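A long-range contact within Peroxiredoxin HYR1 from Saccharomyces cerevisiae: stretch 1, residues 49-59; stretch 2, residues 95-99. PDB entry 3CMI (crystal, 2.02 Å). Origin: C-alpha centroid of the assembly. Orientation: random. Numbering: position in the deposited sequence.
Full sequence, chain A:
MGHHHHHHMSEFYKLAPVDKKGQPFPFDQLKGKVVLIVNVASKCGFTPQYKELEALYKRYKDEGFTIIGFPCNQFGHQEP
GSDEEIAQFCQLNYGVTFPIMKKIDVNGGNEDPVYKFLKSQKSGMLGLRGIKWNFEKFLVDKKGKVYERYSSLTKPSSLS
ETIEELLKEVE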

# COMPACT_ATOMS: atom_id res chain seq x y z
N GLN A 49 -7.99 12.17 -2.95
CA GLN A 49 -7.17 11.10 -2.38
C GLN A 49 -6.00 10.71 -3.28
O GLN A 49 -4.88 10.53 -2.81
N TYR A 50 -6.28 10.60 -4.58
CA TYR A 50 -5.25 10.26 -5.57
C TYR A 50 -4.24 11.38 -5.76
O TYR A 50 -3.06 11.13 -5.99
N LYS A 51 -4.71 12.63 -5.66
CA LYS A 51 -3.83 13.79 -5.77
C LYS A 51 -2.80 13.81 -4.64
O LYS A 51 -1.62 14.07 -4.88
N GLU A 52 -3.25 13.54 -3.41
CA GLU A 52 -2.36 13.51 -2.25
C GLU A 52 -1.33 12.38 -2.33
O GLU A 52 -0.17 12.58 -1.97
N LEU A 53 -1.75 11.21 -2.81
CA LEU A 53 -0.85 10.07 -2.99
C LEU A 53 0.20 10.37 -4.05
O LEU A 53 1.39 10.11 -3.84
N GLU A 54 -0.24 10.93 -5.18
CA GLU A 54 0.65 11.31 -6.27
C GLU A 54 1.68 12.35 -5.82
O GLU A 54 2.85 12.27 -6.21
N ALA A 55 1.25 13.30 -4.99
CA ALA A 55 2.15 14.31 -4.44
C ALA A 55 3.22 13.67 -3.56
O ALA A 55 4.39 14.05 -3.63
N LEU A 56 2.82 12.71 -2.74
CA LEU A 56 3.75 11.95 -1.90
C LEU A 56 4.78 11.23 -2.76
O LEU A 56 5.99 11.30 -2.51
N TYR A 57 4.29 10.55 -3.80
CA TYR A 57 5.13 9.80 -4.72
C TYR A 57 6.11 10.70 -5.45
O TYR A 57 7.31 10.41 -5.47
N LYS A 58 5.61 11.78 -6.04
CA LYS A 58 6.46 12.75 -6.73
C LYS A 58 7.55 13.29 -5.80
O LYS A 58 8.72 13.41 -6.19
N ARG A 59 7.18 13.59 -4.57
CA ARG A 59 8.10 14.19 -3.62
C ARG A 59 9.29 13.29 -3.25
O ARG A 59 10.44 13.73 -3.25
N GLY A 95 -4.99 8.38 -12.92
CA GLY A 95 -4.29 9.65 -13.14
C GLY A 95 -3.04 9.82 -12.29
O GLY A 95 -2.56 10.93 -12.09
N VAL A 96 -2.51 8.70 -11.80
CA VAL A 96 -1.31 8.68 -10.98
C VAL A 96 -0.15 8.06 -11.77
O VAL A 96 -0.36 7.50 -12.85
N THR A 97 1.07 8.16 -11.24
CA THR A 97 2.25 7.62 -11.94
C THR A 97 2.96 6.50 -11.19
O THR A 97 3.97 5.97 -11.66
N PHE A 98 2.45 6.14 -10.02
CA PHE A 98 3.02 5.04 -9.25
C PHE A 98 2.34 3.72 -9.63
O PHE A 98 1.25 3.75 -10.20
N PRO A 99 2.98 2.57 -9.33
CA PRO A 99 2.42 1.28 -9.77
C PRO A 99 0.99 1.00 -9.28
O PRO A 99 0.72 1.04 -8.08

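Stretch 1 is helical throughout, and stretch 2, an irregular segment, lies against the helix face carrying Y50, L53, E54 and Y57; CA atoms approach most closely at E54–V96, 5.7 Å. The contact buries 388 Å², summed over both sides, and F98 contributes the largest share. Its CA-to-CB bond points toward the helix, and with chi1 p (55°) the ring reaches L53 (m, t), where F98 CE2 lies 3.8 Å from L53 CB. F98 CB itself acts as a small bump on Y57: it stands 3.5 Å from the centroid of the Y57 ring, 3° off the normal, hence squarely over the face. Y57, chi1 t, presents that face, and the F98 ring adds an edge-to-face pair (centroids 5.7 Å, planes at 73°).

The polar clamp is E54. Its CB points sideways, but the t, p rotamer brings the carboxylate over the loop, where T97 N donates to E54 OE2 (2.8 Å, 163°) and T97 OG1 to E54 OE1 (2.6 Å). K58 NZ adds a salt bridge to E54 OE1 at 3.2 Å, its hydrogen bond weak. T97, chi1 p, also sets OG1 at the Y57 ring edge, 3.3 Å from Y57 CE2. Beyond E54, V96 CG1 (chi1 m) packs 4.0 Å from Y50 CB and 3.8 Å from Y50 O.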

# COMPACT_ATOMS: atom_id res chain seq x y z
CB GLN A 49 -8.04 9.89 -2.05
CG GLN A 49 -8.95 10.06 -0.83
CD GLN A 49 -10.05 11.11 -1.04
OE1 GLN A 49 -10.24 12.00 -0.21
NE2 GLN A 49 -10.78 10.99 -2.15
CB TYR A 50 -5.89 9.88 -6.91
CG TYR A 50 -6.82 8.70 -6.82
CD1 TYR A 50 -8.20 8.88 -6.77
CD2 TYR A 50 -6.33 7.40 -6.78
CE1 TYR A 50 -9.07 7.80 -6.68
CE2 TYR A 50 -7.19 6.31 -6.69
CZ TYR A 50 -8.56 6.52 -6.64
OH TYR A 50 -9.42 5.45 -6.56
CB LYS A 51 -4.64 15.09 -5.80
CG LYS A 51 -5.25 15.42 -7.15
CD LYS A 51 -5.65 16.89 -7.23
CE LYS A 51 -6.31 17.20 -8.56
NZ LYS A 51 -6.52 18.66 -8.76
CB GLU A 52 -3.16 13.42 -0.94
CG GLU A 52 -3.73 14.75 -0.46
CD GLU A 52 -3.93 14.83 1.05
OE1 GLU A 52 -4.96 15.39 1.49
OE2 GLU A 52 -3.04 14.36 1.80
CB LEU A 53 -1.63 8.82 -3.38
CG LEU A 53 -2.50 8.17 -2.29
CD1 LEU A 53 -3.49 7.22 -2.93
CD2 LEU A 53 -1.64 7.46 -1.24
CB GLU A 54 -0.17 11.83 -7.46
CG GLU A 54 0.64 12.20 -8.72
CD GLU A 54 1.39 11.02 -9.35
OE1 GLU A 54 2.20 11.27 -10.26
OE2 GLU A 54 1.17 9.85 -8.96
CB ALA A 55 1.36 15.37 -3.65
CB LEU A 56 2.98 10.94 -1.04
CG LEU A 56 3.63 10.35 0.21
CD1 LEU A 56 3.81 11.42 1.30
CD2 LEU A 56 2.79 9.19 0.72
CB TYR A 57 4.26 9.02 -5.71
CG TYR A 57 5.03 8.19 -6.71
CD1 TYR A 57 5.84 7.12 -6.30
CD2 TYR A 57 4.93 8.44 -8.08
CE1 TYR A 57 6.54 6.34 -7.22
CE2 TYR A 57 5.63 7.68 -9.01
CZ TYR A 57 6.43 6.63 -8.57
OH TYR A 57 7.12 5.87 -9.49
CB LYS A 58 5.62 13.91 -7.27
CG LYS A 58 4.72 13.54 -8.43
CD LYS A 58 4.17 14.79 -9.11
CE LYS A 58 3.28 14.44 -10.29
NZ LYS A 58 4.00 13.67 -11.36
CB ARG A 59 7.36 14.65 -2.36
CG ARG A 59 8.28 15.03 -1.24
CD ARG A 59 7.69 16.06 -0.30
NE ARG A 59 8.78 16.94 0.06
CZ ARG A 59 8.89 18.21 -0.28
NH1 ARG A 59 7.93 18.83 -0.94
NH2 ARG A 59 9.96 18.88 0.11
CB VAL A 96 -1.54 7.90 -9.65
CG1 VAL A 96 -2.64 8.57 -8.83
CG2 VAL A 96 -1.87 6.43 -9.91
CB THR A 97 3.27 8.72 -12.30
OG1 THR A 97 3.72 9.36 -11.11
CG2 THR A 97 2.67 9.76 -13.26
CB PHE A 98 2.94 5.31 -7.74
CG PHE A 98 1.56 5.62 -7.24
CD1 PHE A 98 0.65 4.60 -6.96
CD2 PHE A 98 1.17 6.94 -7.01
CE1 PHE A 98 -0.63 4.89 -6.48
CE2 PHE A 98 -0.10 7.23 -6.53
CZ PHE A 98 -1.00 6.20 -6.26
CB PRO A 99 3.40 0.25 -9.19
CG PRO A 99 4.68 1.00 -9.06
CD PRO A 99 4.26 2.38 -8.62